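Side-chain contacts in N-carbamoylsarcosine amidase related protein (Thermoplasma acidophilum, PDB 3EEF), which binds a zinc ion and is probably a hydrolase of the isochorismatase family, related to N-carbamoylsarcosine amidase: residues 138-143 with 151-156; 113-118 with 125-130; 8-13 with 26-31; 33-38 with 43-48; 59-64 with 91-96. All coordinates share one frame; numbering follows the deposited sequence.

Contact 1. Residues 138-143 with 151-156; sequences IIVVED and PNWKDY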
# COMPACT_ATOMS: atom_id res chain seq x y z
N ILE A 138 20.17 -1.69 -0.53
CA ILE A 138 20.04 -2.98 -1.16
C ILE A 138 21.39 -3.64 -1.44
O ILE A 138 22.28 -3.01 -2.01
CB ILE A 138 19.28 -2.89 -2.50
CG1 ILE A 138 17.86 -2.29 -2.28
CG2 ILE A 138 19.21 -4.29 -3.16
CD1 ILE A 138 17.14 -1.68 -3.54
N ILE A 139 21.50 -4.92 -1.08
CA ILE A 139 22.65 -5.73 -1.37
C ILE A 139 22.11 -6.99 -2.02
O ILE A 139 21.10 -7.52 -1.58
CB ILE A 139 23.41 -6.14 -0.06
CG1 ILE A 139 23.96 -4.88 0.64
CG2 ILE A 139 24.52 -7.17 -0.33
CD1 ILE A 139 24.62 -5.16 2.00
N VAL A 140 22.79 -7.44 -3.07
CA VAL A 140 22.48 -8.68 -3.75
C VAL A 140 23.69 -9.62 -3.75
O VAL A 140 24.79 -9.21 -4.05
CB VAL A 140 22.06 -8.39 -5.20
CG1 VAL A 140 21.55 -9.67 -5.87
CG2 VAL A 140 21.00 -7.32 -5.22
N VAL A 141 23.49 -10.88 -3.39
CA VAL A 141 24.55 -11.88 -3.38
C VAL A 141 24.59 -12.63 -4.71
O VAL A 141 23.89 -13.61 -4.86
CB VAL A 141 24.35 -12.85 -2.22
CG1 VAL A 141 25.51 -13.86 -2.11
CG2 VAL A 141 24.19 -12.05 -0.94
N GLU A 142 25.40 -12.14 -5.65
CA GLU A 142 25.38 -12.60 -7.05
C GLU A 142 25.33 -14.11 -7.24
O GLU A 142 24.54 -14.60 -8.03
CB GLU A 142 26.54 -12.00 -7.86
CG GLU A 142 27.95 -12.36 -7.39
CD GLU A 142 29.08 -11.72 -8.23
OE1 GLU A 142 28.83 -11.08 -9.28
OE2 GLU A 142 30.26 -11.85 -7.83
N ASP A 143 26.14 -14.84 -6.48
CA ASP A 143 26.25 -16.29 -6.64
C ASP A 143 25.10 -17.01 -6.00
O ASP A 143 24.92 -18.21 -6.20
CB ASP A 143 27.60 -16.86 -6.10
CG ASP A 143 27.86 -16.51 -4.66
OD1 ASP A 143 27.51 -15.39 -4.22
OD2 ASP A 143 28.43 -17.37 -3.96
N PRO A 151 21.12 -11.08 -19.40
CA PRO A 151 22.51 -11.31 -18.98
C PRO A 151 23.17 -10.08 -18.34
O PRO A 151 24.16 -10.20 -17.63
CB PRO A 151 23.22 -11.66 -20.29
CG PRO A 151 22.45 -10.92 -21.33
CD PRO A 151 21.01 -10.94 -20.87
N ASN A 152 22.60 -8.90 -18.60
CA ASN A 152 23.06 -7.65 -17.99
C ASN A 152 22.40 -7.33 -16.63
O ASN A 152 22.34 -6.15 -16.23
CB ASN A 152 22.79 -6.48 -18.96
CG ASN A 152 23.51 -6.64 -20.29
OD1 ASN A 152 24.68 -7.04 -20.33
ND2 ASN A 152 22.82 -6.33 -21.39
N TRP A 153 21.94 -8.36 -15.91
CA TRP A 153 21.14 -8.15 -14.70
C TRP A 153 21.93 -7.39 -13.62
O TRP A 153 21.41 -6.44 -13.03
CB TRP A 153 20.57 -9.46 -14.16
CG TRP A 153 21.57 -10.50 -13.72
CD1 TRP A 153 22.10 -11.49 -14.48
CD2 TRP A 153 22.09 -10.68 -12.40
NE1 TRP A 153 22.95 -12.26 -13.72
CE2 TRP A 153 22.95 -11.80 -12.44
CE3 TRP A 153 21.92 -10.01 -11.19
CZ2 TRP A 153 23.65 -12.24 -11.33
CZ3 TRP A 153 22.62 -10.45 -10.09
CH2 TRP A 153 23.47 -11.56 -10.16
N LYS A 154 23.17 -7.81 -13.40
CA LYS A 154 24.05 -7.19 -12.42
C LYS A 154 24.13 -5.67 -12.64
O LYS A 154 24.05 -4.89 -11.70
CB LYS A 154 25.45 -7.84 -12.54
CG LYS A 154 26.23 -7.96 -11.25
CD LYS A 154 27.53 -8.78 -11.49
CE LYS A 154 28.78 -8.10 -10.86
NZ LYS A 154 30.02 -8.94 -10.91
N ASP A 155 24.25 -5.27 -13.90
CA ASP A 155 24.32 -3.86 -14.31
C ASP A 155 23.04 -3.08 -13.99
O ASP A 155 23.08 -1.89 -13.67
CB ASP A 155 24.56 -3.79 -15.84
CG ASP A 155 25.43 -2.61 -16.26
OD1 ASP A 155 24.93 -1.46 -16.29
OD2 ASP A 155 26.61 -2.85 -16.63
N TYR A 156 21.91 -3.78 -14.11
CA TYR A 156 20.61 -3.20 -13.88
C TYR A 156 20.41 -2.92 -12.40
O TYR A 156 20.05 -1.79 -12.02
CB TYR A 156 19.51 -4.15 -14.38
CG TYR A 156 18.19 -3.47 -14.47
CD1 TYR A 156 17.78 -2.89 -15.65
CD2 TYR A 156 17.36 -3.37 -13.35
CE1 TYR A 156 16.57 -2.24 -15.74
CE2 TYR A 156 16.15 -2.73 -13.43
CZ TYR A 156 15.75 -2.16 -14.63
OH TYR A 156 14.55 -1.51 -14.73

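Contact 2. Residues 113-118 with 125-130; sequences VVLIGL and RHTAAD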
# COMPACT_ATOMS: atom_id res chain seq x y z
N VAL A 113 18.38 -4.38 3.00
CA VAL A 113 17.94 -5.73 2.67
C VAL A 113 19.01 -6.42 1.90
O VAL A 113 19.63 -5.85 1.00
CB VAL A 113 16.60 -5.75 1.85
CG1 VAL A 113 15.43 -5.30 2.76
CG2 VAL A 113 16.70 -4.92 0.60
N VAL A 114 19.27 -7.66 2.27
CA VAL A 114 20.17 -8.50 1.48
C VAL A 114 19.33 -9.50 0.76
O VAL A 114 18.56 -10.22 1.38
CB VAL A 114 21.19 -9.24 2.35
CG1 VAL A 114 22.13 -10.05 1.47
CG2 VAL A 114 21.96 -8.23 3.19
N LEU A 115 19.46 -9.53 -0.56
CA LEU A 115 18.56 -10.30 -1.43
C LEU A 115 19.25 -11.51 -2.06
O LEU A 115 20.29 -11.38 -2.67
CB LEU A 115 18.04 -9.41 -2.56
CG LEU A 115 17.24 -8.18 -2.18
CD1 LEU A 115 16.86 -7.39 -3.44
CD2 LEU A 115 16.00 -8.60 -1.40
N ILE A 116 18.67 -12.68 -1.89
CA ILE A 116 19.09 -13.85 -2.61
C ILE A 116 17.87 -14.61 -3.12
O ILE A 116 16.74 -14.37 -2.65
CB ILE A 116 19.96 -14.76 -1.70
CG1 ILE A 116 19.13 -15.42 -0.61
CG2 ILE A 116 21.11 -13.96 -1.08
CD1 ILE A 116 19.96 -16.38 0.27
N GLY A 117 18.08 -15.49 -4.10
CA GLY A 117 17.03 -16.40 -4.59
C GLY A 117 16.69 -16.24 -6.07
O GLY A 117 17.50 -15.79 -6.86
N LEU A 118 15.44 -16.55 -6.40
CA LEU A 118 14.96 -16.68 -7.77
C LEU A 118 13.93 -15.62 -8.15
O LEU A 118 12.90 -15.50 -7.48
CB LEU A 118 14.29 -18.07 -7.94
CG LEU A 118 15.25 -19.15 -7.49
CD1 LEU A 118 14.64 -20.49 -7.72
CD2 LEU A 118 16.66 -18.96 -8.16
N ARG A 125 14.35 -8.89 -8.49
CA ARG A 125 14.44 -7.54 -8.98
C ARG A 125 13.25 -6.69 -8.54
O ARG A 125 13.39 -5.51 -8.17
CB ARG A 125 14.53 -7.59 -10.51
CG ARG A 125 14.79 -6.25 -11.12
CD ARG A 125 14.73 -6.28 -12.61
NE ARG A 125 15.76 -7.13 -13.21
CZ ARG A 125 16.16 -7.04 -14.48
NH1 ARG A 125 15.66 -6.11 -15.29
NH2 ARG A 125 17.11 -7.83 -14.92
N HIS A 126 12.07 -7.31 -8.63
CA HIS A 126 10.82 -6.66 -8.24
C HIS A 126 10.79 -6.38 -6.75
O HIS A 126 10.40 -5.30 -6.32
CB HIS A 126 9.63 -7.50 -8.71
CG HIS A 126 9.32 -7.30 -10.16
ND1 HIS A 126 10.05 -7.91 -11.16
CD2 HIS A 126 8.44 -6.48 -10.78
CE1 HIS A 126 9.60 -7.50 -12.33
NE2 HIS A 126 8.61 -6.65 -12.13
N THR A 127 11.20 -7.35 -5.95
CA THR A 127 11.42 -7.13 -4.54
C THR A 127 12.39 -5.96 -4.30
O THR A 127 12.17 -5.14 -3.41
CB THR A 127 11.94 -8.40 -3.92
OG1 THR A 127 10.99 -9.43 -4.21
CG2 THR A 127 12.12 -8.26 -2.38
N ALA A 128 13.47 -5.89 -5.09
CA ALA A 128 14.49 -4.83 -4.97
C ALA A 128 13.85 -3.46 -5.18
O ALA A 128 14.06 -2.53 -4.39
CB ALA A 128 15.59 -5.04 -6.02
N ALA A 129 13.06 -3.35 -6.24
CA ALA A 129 12.35 -2.13 -6.59
C ALA A 129 11.55 -1.61 -5.41
O ALA A 129 11.64 -0.43 -5.03
CB ALA A 129 11.41 -2.41 -7.80
N ASP A 130 10.77 -2.50 -4.82
CA ASP A 130 9.92 -2.10 -3.69
C ASP A 130 10.71 -1.68 -2.46
O ASP A 130 10.24 -0.85 -1.70
CB ASP A 130 8.96 -3.21 -3.31
CG ASP A 130 7.67 -3.17 -4.12
OD1 ASP A 130 7.30 -2.07 -4.61
OD2 ASP A 130 7.02 -4.24 -4.24

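Contact 3. Residues 8-13 with 26-31; sequences VDMVNE and KTVGPA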
# COMPACT_ATOMS: atom_id res chain seq x y z
N VAL A 8 14.29 -15.11 -1.68
CA VAL A 8 13.17 -15.08 -2.64
C VAL A 8 12.93 -16.39 -3.43
O VAL A 8 13.79 -16.81 -4.19
CB VAL A 8 13.34 -13.90 -3.65
CG1 VAL A 8 12.07 -13.78 -4.54
CG2 VAL A 8 13.65 -12.55 -2.89
N ASP A 9 11.78 -17.04 -3.23
CA ASP A 9 11.32 -18.17 -4.08
C ASP A 9 12.27 -19.36 -4.21
O ASP A 9 12.32 -20.01 -5.27
CB ASP A 9 10.91 -17.67 -5.49
CG ASP A 9 9.53 -17.00 -5.51
OD1 ASP A 9 8.61 -17.45 -4.76
OD2 ASP A 9 9.37 -16.03 -6.27
N MSE A 10 12.98 -19.68 -3.14
CA MSE A 10 13.82 -20.87 -3.17
C MSE A 10 12.92 -22.07 -2.90
O MSE A 10 13.01 -22.68 -1.83
CB MSE A 10 14.96 -20.78 -2.15
CG MSE A 10 15.99 -19.69 -2.45
SE MSE A 10 17.05 -20.02 -4.03
CE MSE A 10 18.38 -21.28 -3.31
N VAL A 11 12.04 -22.38 -3.85
CA VAL A 11 10.99 -23.38 -3.64
C VAL A 11 11.16 -24.53 -4.63
O VAL A 11 11.83 -24.39 -5.65
CB VAL A 11 9.57 -22.75 -3.70
CG1 VAL A 11 9.46 -21.62 -2.67
CG2 VAL A 11 9.26 -22.21 -5.12
N ASN A 12 10.57 -25.67 -4.29
CA ASN A 12 10.76 -26.94 -5.01
C ASN A 12 10.53 -26.87 -6.50
O ASN A 12 11.30 -27.40 -7.27
CB ASN A 12 9.86 -28.03 -4.40
CG ASN A 12 10.41 -28.55 -3.08
OD1 ASN A 12 11.63 -28.64 -2.89
ND2 ASN A 12 9.53 -28.92 -2.17
N GLU A 13 9.47 -26.20 -6.93
CA GLU A 13 9.16 -26.22 -8.35
C GLU A 13 10.21 -25.52 -9.18
O GLU A 13 10.39 -25.87 -10.33
CB GLU A 13 7.79 -25.60 -8.62
CG GLU A 13 7.40 -25.55 -10.10
CD GLU A 13 5.93 -25.28 -10.28
OE1 GLU A 13 5.22 -25.14 -9.27
OE2 GLU A 13 5.48 -25.21 -11.44
N LYS A 26 22.44 -24.11 -8.96
CA LYS A 26 23.71 -23.51 -8.59
C LYS A 26 23.58 -22.55 -7.36
O LYS A 26 24.56 -22.41 -6.60
CB LYS A 26 24.37 -22.83 -9.81
N THR A 27 22.39 -21.96 -7.13
CA THR A 27 22.21 -20.97 -6.02
C THR A 27 22.18 -21.59 -4.64
O THR A 27 22.45 -20.89 -3.65
CB THR A 27 20.90 -20.10 -6.18
OG1 THR A 27 19.72 -20.92 -6.06
CG2 THR A 27 20.93 -19.37 -7.51
N VAL A 28 21.88 -22.88 -4.56
CA VAL A 28 21.60 -23.51 -3.26
C VAL A 28 22.77 -23.46 -2.27
O VAL A 28 22.58 -23.04 -1.12
CB VAL A 28 21.14 -24.94 -3.41
CG1 VAL A 28 20.90 -25.55 -2.04
CG2 VAL A 28 19.88 -24.97 -4.25
N GLY A 29 23.97 -23.87 -2.68
CA GLY A 29 25.13 -23.81 -1.79
C GLY A 29 25.36 -22.43 -1.18
O GLY A 29 25.28 -22.27 0.04
N PRO A 30 25.61 -21.43 -2.03
CA PRO A 30 25.73 -20.03 -1.61
C PRO A 30 24.58 -19.50 -0.74
O PRO A 30 24.82 -18.75 0.21
CB PRO A 30 25.80 -19.27 -2.93
CG PRO A 30 26.52 -20.25 -3.85
CD PRO A 30 25.95 -21.60 -3.46
N ALA A 31 23.36 -19.90 -1.04
CA ALA A 31 22.20 -19.46 -0.27
C ALA A 31 22.25 -19.98 1.17
O ALA A 31 22.05 -19.23 2.12
CB ALA A 31 20.89 -19.89 -0.96

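Contact 4. Residues 33-38 with 43-48; sequences KVIETF and LPVVYV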
# COMPACT_ATOMS: atom_id res chain seq x y z
N LYS A 33 24.88 -20.84 2.72
CA LYS A 33 26.01 -20.16 3.35
C LYS A 33 25.60 -18.78 3.86
O LYS A 33 25.92 -18.42 4.98
CB LYS A 33 27.14 -20.03 2.34
CG LYS A 33 28.40 -19.33 2.83
CD LYS A 33 29.55 -19.54 1.80
CE LYS A 33 30.92 -19.68 2.46
NZ LYS A 33 32.01 -20.04 1.46
N VAL A 34 24.86 -18.04 3.03
CA VAL A 34 24.39 -16.70 3.43
C VAL A 34 23.37 -16.83 4.55
O VAL A 34 23.46 -16.15 5.58
CB VAL A 34 23.78 -15.95 2.25
CG1 VAL A 34 23.11 -14.63 2.72
CG2 VAL A 34 24.87 -15.67 1.20
N ILE A 35 22.42 -17.74 4.38
CA ILE A 35 21.43 -17.94 5.41
C ILE A 35 22.09 -18.27 6.76
O ILE A 35 21.76 -17.67 7.79
CB ILE A 35 20.42 -19.03 5.02
CG1 ILE A 35 19.55 -18.56 3.85
CG2 ILE A 35 19.53 -19.36 6.18
CD1 ILE A 35 18.75 -19.68 3.15
N GLU A 36 23.04 -19.21 6.74
CA GLU A 36 23.72 -19.69 7.95
C GLU A 36 24.42 -18.57 8.74
O GLU A 36 24.27 -18.48 9.96
CB GLU A 36 24.69 -20.83 7.62
N THR A 37 25.17 -17.71 8.05
CA THR A 37 25.89 -16.61 8.70
C THR A 37 24.90 -15.61 9.35
O THR A 37 25.13 -15.11 10.45
CB THR A 37 26.77 -15.84 7.70
OG1 THR A 37 25.94 -15.03 6.88
CG2 THR A 37 27.57 -16.78 6.80
N PHE A 38 23.80 -15.32 8.67
CA PHE A 38 22.78 -14.41 9.23
C PHE A 38 22.20 -14.96 10.53
O PHE A 38 22.02 -14.22 11.51
CB PHE A 38 21.66 -14.13 8.22
CG PHE A 38 21.86 -12.88 7.47
CD1 PHE A 38 22.82 -12.80 6.48
CD2 PHE A 38 21.10 -11.74 7.76
CE1 PHE A 38 23.02 -11.60 5.78
CE2 PHE A 38 21.31 -10.56 7.06
CZ PHE A 38 22.26 -10.49 6.07
N LEU A 43 20.61 -11.98 13.05
CA LEU A 43 19.86 -11.03 12.21
C LEU A 43 18.68 -11.72 11.54
O LEU A 43 18.75 -12.92 11.28
CB LEU A 43 20.79 -10.43 11.14
CG LEU A 43 21.97 -9.61 11.66
CD1 LEU A 43 23.02 -9.47 10.59
CD2 LEU A 43 21.51 -8.22 12.11
N PRO A 44 17.62 -10.96 11.21
CA PRO A 44 16.40 -11.55 10.67
C PRO A 44 16.60 -12.22 9.30
O PRO A 44 17.29 -11.70 8.42
CB PRO A 44 15.45 -10.36 10.54
CG PRO A 44 16.08 -9.24 11.28
CD PRO A 44 17.54 -9.50 11.25
N VAL A 45 15.96 -13.37 9.14
CA VAL A 45 15.92 -14.11 7.88
C VAL A 45 14.47 -14.29 7.51
O VAL A 45 13.69 -14.80 8.32
CB VAL A 45 16.57 -15.45 8.02
CG1 VAL A 45 16.26 -16.33 6.78
CG2 VAL A 45 18.09 -15.28 8.25
N VAL A 46 14.10 -13.86 6.31
CA VAL A 46 12.72 -13.90 5.86
C VAL A 46 12.59 -14.59 4.50
O VAL A 46 13.14 -14.12 3.52
CB VAL A 46 12.17 -12.46 5.72
CG1 VAL A 46 10.70 -12.51 5.27
CG2 VAL A 46 12.35 -11.67 7.03
N TYR A 47 11.85 -15.68 4.47
CA TYR A 47 11.57 -16.36 3.24
C TYR A 47 10.29 -15.79 2.68
O TYR A 47 9.30 -15.69 3.39
CB TYR A 47 11.39 -17.87 3.46
CG TYR A 47 12.64 -18.62 3.94
CD1 TYR A 47 13.39 -19.39 3.05
CD2 TYR A 47 13.04 -18.58 5.26
CE1 TYR A 47 14.51 -20.09 3.49
CE2 TYR A 47 14.17 -19.27 5.71
CZ TYR A 47 14.90 -20.02 4.82
OH TYR A 47 16.01 -20.72 5.28
N VAL A 48 10.32 -15.42 1.40
CA VAL A 48 9.14 -14.94 0.70
C VAL A 48 8.91 -15.88 -0.51
O VAL A 48 9.69 -15.88 -1.44
CB VAL A 48 9.28 -13.44 0.29
CG1 VAL A 48 9.25 -12.55 1.49
CG2 VAL A 48 10.58 -13.18 -0.41

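Contact 5. Residues 59-64 with 91-96; sequences IRIWGR and HAYSGF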
# COMPACT_ATOMS: atom_id res chain seq x y z
N ILE A 59 -1.03 -15.58 -13.15
CA ILE A 59 -1.34 -16.94 -13.61
C ILE A 59 -1.74 -17.00 -15.10
O ILE A 59 -1.33 -17.93 -15.82
CB ILE A 59 -2.42 -17.60 -12.74
CG1 ILE A 59 -1.90 -17.75 -11.30
CG2 ILE A 59 -2.81 -18.94 -13.30
CD1 ILE A 59 -0.54 -18.50 -11.17
N ARG A 60 -2.49 -16.00 -15.54
CA ARG A 60 -2.73 -15.76 -16.96
C ARG A 60 -1.41 -15.72 -17.75
O ARG A 60 -1.35 -16.22 -18.87
CB ARG A 60 -3.48 -14.42 -17.11
N ILE A 61 -0.35 -15.13 -17.19
CA ILE A 61 0.92 -15.00 -17.90
C ILE A 61 1.73 -16.30 -17.92
O ILE A 61 2.25 -16.68 -18.95
CB ILE A 61 1.79 -13.90 -17.28
CG1 ILE A 61 1.09 -12.54 -17.42
CG2 ILE A 61 3.20 -13.89 -17.93
CD1 ILE A 61 1.76 -11.44 -16.61
N TRP A 62 1.86 -16.95 -16.76
CA TRP A 62 2.79 -18.08 -16.62
C TRP A 62 2.09 -19.43 -16.63
O TRP A 62 2.76 -20.45 -16.83
CB TRP A 62 3.60 -17.91 -15.33
CG TRP A 62 4.49 -16.70 -15.41
CD1 TRP A 62 4.29 -15.49 -14.79
CD2 TRP A 62 5.69 -16.58 -16.17
NE1 TRP A 62 5.31 -14.63 -15.13
CE2 TRP A 62 6.18 -15.27 -15.97
CE3 TRP A 62 6.41 -17.45 -16.99
CZ2 TRP A 62 7.35 -14.81 -16.55
CZ3 TRP A 62 7.58 -17.00 -17.58
CH2 TRP A 62 8.04 -15.69 -17.36
N GLY A 63 0.76 -19.45 -16.40
CA GLY A 63 0.05 -20.68 -16.03
C GLY A 63 0.30 -21.00 -14.55
O GLY A 63 1.01 -20.25 -13.88
N ARG A 64 -0.27 -22.10 -14.05
CA ARG A 64 -0.11 -22.47 -12.66
C ARG A 64 1.35 -22.78 -12.32
O ARG A 64 2.06 -23.44 -13.08
CB ARG A 64 -1.00 -23.65 -12.29
CG ARG A 64 -2.44 -23.23 -12.11
CD ARG A 64 -3.40 -24.36 -12.38
NE ARG A 64 -3.82 -25.04 -11.17
CZ ARG A 64 -5.04 -24.97 -10.62
NH1 ARG A 64 -6.02 -24.24 -11.15
NH2 ARG A 64 -5.28 -25.68 -9.52
N HIS A 91 1.77 -13.48 -3.46
CA HIS A 91 0.92 -13.73 -4.63
C HIS A 91 1.31 -12.95 -5.91
O HIS A 91 0.62 -13.06 -6.92
CB HIS A 91 -0.53 -13.42 -4.26
CG HIS A 91 -1.11 -14.44 -3.33
ND1 HIS A 91 -1.78 -15.56 -3.78
CD2 HIS A 91 -1.07 -14.54 -1.97
CE1 HIS A 91 -2.15 -16.29 -2.75
NE2 HIS A 91 -1.73 -15.70 -1.64
N ALA A 92 2.41 -12.18 -5.83
CA ALA A 92 2.93 -11.38 -6.94
C ALA A 92 4.45 -11.39 -6.89
O ALA A 92 5.08 -11.97 -5.96
CB ALA A 92 2.39 -9.93 -6.87
N TYR A 93 5.07 -10.79 -7.90
CA TYR A 93 6.54 -10.93 -8.05
C TYR A 93 7.28 -10.39 -6.83
O TYR A 93 8.14 -11.09 -6.27
CB TYR A 93 7.03 -10.21 -9.30
CG TYR A 93 6.47 -10.73 -10.62
CD1 TYR A 93 6.32 -12.10 -10.86
CD2 TYR A 93 6.17 -9.85 -11.65
CE1 TYR A 93 5.85 -12.55 -12.07
CE2 TYR A 93 5.69 -10.30 -12.86
CZ TYR A 93 5.53 -11.64 -13.08
OH TYR A 93 5.02 -12.06 -14.29
N SER A 94 6.93 -9.16 -6.42
CA SER A 94 7.56 -8.54 -5.26
C SER A 94 7.20 -9.19 -3.94
O SER A 94 6.02 -9.41 -3.64
CB SER A 94 7.17 -7.07 -5.17
OG SER A 94 7.73 -6.52 -3.98
N GLY A 95 8.21 -9.44 -3.11
CA GLY A 95 8.01 -9.90 -1.74
C GLY A 95 7.23 -8.97 -0.84
O GLY A 95 6.80 -9.38 0.24
N PHE A 96 7.05 -7.71 -1.26
CA PHE A 96 6.31 -6.73 -0.47
C PHE A 96 4.84 -6.65 -0.79
O PHE A 96 4.05 -6.27 0.07
CB PHE A 96 6.86 -5.34 -0.70
CG PHE A 96 8.23 -5.12 -0.14
CD1 PHE A 96 8.40 -4.65 1.17
CD2 PHE A 96 9.36 -5.35 -0.91
CE1 PHE A 96 9.70 -4.42 1.71
CE2 PHE A 96 10.69 -5.14 -0.35
CZ PHE A 96 10.84 -4.68 0.94

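Contact 1. Residues 138-143 with 151-156
The indole of Trp153 meets residues 138-143 with its edge. The outer corner of its six-membered ring points at the backbone of Glu142, whose CA lies in the ring plane, 3.8 Å from Trp153 CH2. Val140 also comes to this edge, its CG1 4.4 Å from Trp153 CZ3. A long flat ring suits the place because it spans the gap between the strand end and the first turn of helix 153-161. Trp153 CG sits between its backbone N and carbonyl carbon (chi1 63°), and from there the ring projects at the strand. The second flat group, the carboxylate of Glu142, is bound at both oxygens. Lys154 NZ donates to Glu142 OE1 over 2.9 Å on the syn side, 16° out of the carboxylate plane, while OE2 forms a salt bridge with Arg167. Two cations, one at each oxygen, would limit how the carboxylate can turn. The lysine chain bends at chi3 (133°), and its CD and CE also pass alongside Glu142 OE1; a long, flexible base suits this exposed position, from which it can reach the acid. Strand 137-141, helix 153-161 and the neighbouring parallel strand 164-166 form a beta-alpha-beta crossover at the edge of the sheet within this chain.

Contact 2. Residues 113-118 with 125-130
Strand 112-116 packs against helix 123-133, and the two backbones come nearest at Leu115 and Ala128, with their CA atoms 7.7 Å apart. Leu115 fills this gap with its forked end, pointing from the sheet at the helix. One methyl, Leu115 CD1, lies against the smooth backbone patch at Ala128, 3.7 Å from its CB and 3.8 Å from its CA. The other, Leu115 CD2, meets Thr127 CG2 at 4.0 Å. With CG anti to its own carbonyl carbon (chi1 -61°) and an extended chi2, the leucine sends each branch to a different helix residue. Ala128 suits its place because a single methyl lets the leucine approach the helix backbone itself.

Thr127 divides its two branches by polarity. Its methyl CG2, anti to the backbone N, is the part that faces Leu115, whereas OG1 is turned back to the helix and hydrogen-bonds to Cys123 O, one turn earlier. The same oxygen is also hydrogen-bonded to the backbone N of Gly95, so the buried hydroxyl has two partners, and it is the methyl that Thr127 presents to Leu115. Around this apolar seam, Ile138 and Val6 pack on Leu115 from the two neighbouring strands, and Phe157 touches Ala128. Another part of the helix serves the assembly: His126 NE2 is hydrogen-bonded to Tyr161 OH of the second subunit. Strand 112-116, helix 123-133 and strand 137-141 make up a beta-alpha-beta unit, with leucine-on-alanine packing joining sheet to helix in the core of this parallel alpha/beta fold.

Contact 3. Residues 8-13 with 26-31
Met10, present as selenomethionine, buries its terminal methyl against a hydroxyl: CE lies only 3.1 Å from Thr27 OG1, a short carbon-oxygen approach, and the selenium follows at 3.5 Å from the same oxygen. The threonine hydroxyl remains satisfied because it hydrogen-bonds to Ala24 O in its own helix. On its other flanks the methyl is held by carbon, with Ala31 CB at 3.7 Å and Val28 CG2 at 4.1 Å. Thr27 and Ala31 are a turn apart on helix 22-40, and their small side chains leave room for the methyl to settle between them, beside Val28 CA. An unbranched, flexible chain is suited to such a site. Met10 folds at chi2 (-68°) and again at chi3 (-81°), which curls CE onto the helix while the backbone makes an inverse gamma turn centred on this residue. Ile79 and Leu118 also pack on it. The preceding Asp9 hydrogen-bonds to the backbone N of Asp50, which links this loop to a ligand of the zinc. The contact thus joins helix 22-40 to the loop at the C-terminal end of strand 3-8 in this parallel alpha/beta fold.

Contact 4. Residues 33-38 with 43-48
Ile35, Phe38, Leu43, Val45 and Tyr47 knit the last part of a beta-alpha-beta crossover, in which helix 22-40 links the parallel neighbours 3-8 and 45-50. The helix segment lies over the strand, the axes coming within 10.0 Å and running in roughly opposed directions (141°), as expected where a chain leaves a helix and turns straight back into the sheet.

Val45 is the central bump. Its CG1 is anti to the backbone N (chi1 168°), which leaves CG2 to enter the hollow beside Phe38 CB, at 3.8 Å. A beta-branched residue serves well here, since it is at home in a strand and presents a broad, stiff knob to the helix. Phe38 leans the other way, toward the turn: its CD2 lies 3.6 Å from Leu43 CB, and Leu43 CD1 follows farther along the ring, 4.1 Å from Phe38 CE2. Leucine and phenylalanine thus fill the narrow end of the wedge, next to the connection, while Leu5 packs against Phe38 from the adjacent strand. At the opposite end of the contact, Ile35 and Tyr47 cross at about a right angle. The long branch of Ile35 puts CD1 3.6 Å from Tyr47 OH, and the short branch CG2 reaches the same oxygen at 3.9 Å. That hydroxyl also has a weak hydrogen bond with Ile79 O, so the phenol can bury its ring while keeping a polar partner. The connection from helix to strand is fastened by the backbone: Leu43 N donates to Phe38 O over 3.1 Å, bent to 137° at the hydrogen.

Contact 5. Residues 59-64 with 91-96
Trp62 and Tyr93 touch at a single tight point. The indole NE1 donates to Tyr93 OH over 2.7 Å in a nearly straight bond (162°), and the oxygen sits in the plane of the indole, only 6° out of it. The rings meet rim to rim with their planes at 76°, neither lying over the other. Tryptophan suits the place as a large apolar group with one N-H at its edge, and tyrosine as a long arm: with CG anti to its carbonyl carbon, it carries an oxygen across the gap. Ile61 CG2 lies over one face of the indole, toward its rim. Elsewhere the contact is slack. Ile61 CD1 only grazes Tyr93 OH at 4.0 Å, and both Ile61 and Trp62 remain partly exposed, unlike the buried tyrosine. Tyr161 and Arg159 of the second subunit pack on this outer side. The zinc site is close: Tyr93 lies about 4 Å from Glu58 and Trp62 about 4 Å from His65, side chain to side chain, both being zinc ligands. Since Tyr93 OH is also hydrogen-bonded to the carbonyl O of Val160 of the second subunit, it accepts from the indole and donates to that carbonyl, placing one hydroxyl between the surroundings of the metal and the subunit interface.

How the contacts relate
From the N terminus the contacts follow one another in series; none nests within or crosses another. Contact 3 closes the first loop, from the end of strand 3-8 to helix 22-40, and contact 4 folds the rest of that helix back onto strand 45-50. Contact 5 closes the longest loop, bringing helix 59-62 beside the segment after strand 86-90 at the zinc site. Contact 2 then packs helix 123-133 on strand 112-116, and contact 1 sets helix 153-161 against the end of strand 137-141. Contacts 1, 2 and 4 share the parallel sheet, Ile139 pairing with Leu115, while Thr127 and Gly95 join contact 2 to contact 5.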